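PDB 2HXO: putative TetR-family transcriptional regulator from Streptomyces coelicolor, which probably binds DNA at regulatory regions through a helix-turn-helix motif and controls transcription. Local coordinates for residues A152-H155 and Y156-A160. Numbering follows the deposited sequence.
Sequences ALMH and YILGA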
loop_
_atom_site.group_PDB
_atom_site.type_symbol
_atom_site.label_atom_id
_atom_site.label_comp_id
_atom_site.label_asym_id
_atom_site.label_seq_id
_atom_site.Cartn_x
_atom_site.Cartn_y
_atom_site.Cartn_z
ATOM N N ALA A 152 0.069 -7.547 9.493
ATOM C CA ALA A 152 -1.167 -6.863 9.138
ATOM C C ALA A 152 -1.020 -5.367 9.402
ATOM O O ALA A 152 -1.384 -4.546 8.554
ATOM C CB ALA A 152 -2.352 -7.424 9.933
ATOM N N LEU A 153 -0.495 -5.011 10.574
ATOM C CA LEU A 153 -0.302 -3.591 10.891
ATOM C C LEU A 153 0.583 -2.972 9.806
ATOM O O LEU A 153 0.250 -1.940 9.224
ATOM C CB LEU A 153 0.351 -3.438 12.267
ATOM C CG LEU A 153 -0.630 -3.729 13.400
ATOM C CD1 LEU A 153 0.116 -4.000 14.700
ATOM C CD2 LEU A 153 -1.606 -2.564 13.513
HETATM N N MSE A 154 1.694 -3.638 9.513
HETATM C CA MSE A 154 2.614 -3.169 8.487
HETATM C C MSE A 154 1.945 -2.959 7.125
HETATM O O MSE A 154 2.068 -1.893 6.512
HETATM C CB MSE A 154 3.748 -4.161 8.324
HETATM C CG MSE A 154 4.628 -3.831 7.162
HETATM SE SE MSE A 154 5.669 -2.281 7.584
HETATM C CE MSE A 154 7.123 -3.231 8.449
ATOM N N HIS A 155 1.250 -3.977 6.636
ATOM C CA HIS A 155 0.595 -3.868 5.341
ATOM C C HIS A 155 -0.415 -2.732 5.347
ATOM O O HIS A 155 -0.595 -2.035 4.343
ATOM C CB HIS A 155 -0.132 -5.169 4.965
ATOM C CG HIS A 155 0.770 -6.269 4.501
ATOM N ND1 HIS A 155 0.668 -7.613 4.624
ATOM C CD2 HIS A 155 1.908 -6.040 3.759
ATOM C CE1 HIS A 155 1.733 -8.164 3.957
ATOM N NE2 HIS A 155 2.468 -7.194 3.444
ATOM N N TYR A 156 -1.113 -2.562 6.462
ATOM C CA TYR A 156 -2.082 -1.482 6.536
ATOM C C TYR A 156 -1.355 -0.146 6.429
ATOM O O TYR A 156 -1.749 0.735 5.666
ATOM C CB TYR A 156 -2.866 -1.503 7.842
ATOM C CG TYR A 156 -3.693 -0.257 7.957
ATOM C CD1 TYR A 156 -4.905 -0.138 7.280
ATOM C CD2 TYR A 156 -3.199 0.864 8.637
ATOM C CE1 TYR A 156 -5.608 1.072 7.268
ATOM C CE2 TYR A 156 -3.885 2.073 8.627
ATOM C CZ TYR A 156 -5.085 2.171 7.948
ATOM O OH TYR A 156 -5.778 3.357 7.982
ATOM N N ILE A 157 -0.281 0.004 7.192
ATOM C CA ILE A 157 0.475 1.245 7.166
ATOM C C ILE A 157 0.997 1.594 5.766
ATOM O O ILE A 157 0.853 2.736 5.305
ATOM C CB ILE A 157 1.633 1.185 8.178
ATOM C CG1 ILE A 157 1.047 1.165 9.595
ATOM C CG2 ILE A 157 2.559 2.381 7.990
ATOM C CD1 ILE A 157 2.009 0.780 10.687
ATOM N N LEU A 158 1.595 0.614 5.090
ATOM C CA LEU A 158 2.125 0.815 3.738
ATOM C C LEU A 158 1.037 1.208 2.747
ATOM O O LEU A 158 1.260 2.002 1.835
ATOM C CB LEU A 158 2.793 -0.463 3.240
ATOM C CG LEU A 158 4.275 -0.698 3.532
ATOM C CD1 LEU A 158 4.628 -0.373 4.982
ATOM C CD2 LEU A 158 4.572 -2.145 3.221
ATOM N N GLY A 159 -0.143 0.635 2.926
ATOM C CA GLY A 159 -1.245 0.924 2.027
ATOM C C GLY A 159 -1.840 2.311 2.189
ATOM O O GLY A 159 -2.126 2.990 1.201
ATOM N N ALA A 160 -2.055 2.740 3.428
ATOM C CA ALA A 160 -2.616 4.067 3.647
ATOM C C ALA A 160 -1.530 5.122 3.410
ATOM O O ALA A 160 -1.749 6.092 2.683
ATOM C CB ALA A 160 -3.179 4.177 5.063
#
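The carbonyl oxygens of A152, L153, M154 and H155 each accept the amide N-H four residues on, and Y156 O takes A160 N in the same way, along this mostly buried length of helix 146-166. The bond from L158 N to M154 O (2.9 Å) is nearly straight at 171°, as is that from I157 N to L153 O, whereas G159 N to H155 O is longer at 3.1 Å and more bent, at 148°. Apolar carbons also lie close to two of these acceptors: L158 CD1 lies 3.3 Å from M154 O and also 3.4 Å from M154 SE, which the selenomethionine chain, bent at chi2 and chi3, sets against it. On I157, CG1 lies anti to the carbonyl carbon (chi1 -68°), which brings it back to 3.2 Å from L153 O. With an alanine here, the hydrogen bond to L153 O would remain, but losing the CG1-CD1 arm would probably strip apolar cover from that oxygen and open a gap towards A95 and L98 of helix 87-104. The Y156 hydroxyl is satisfied by hydrogen bonding to the backbone O of F218, on helix 214-230. H155 and L158 pack on A160 and Q163 of the second subunit, respectively. This is the regular i to i+4 pattern of an alpha helix, here in the all-helical C-terminal domain of a TetR-family dimer.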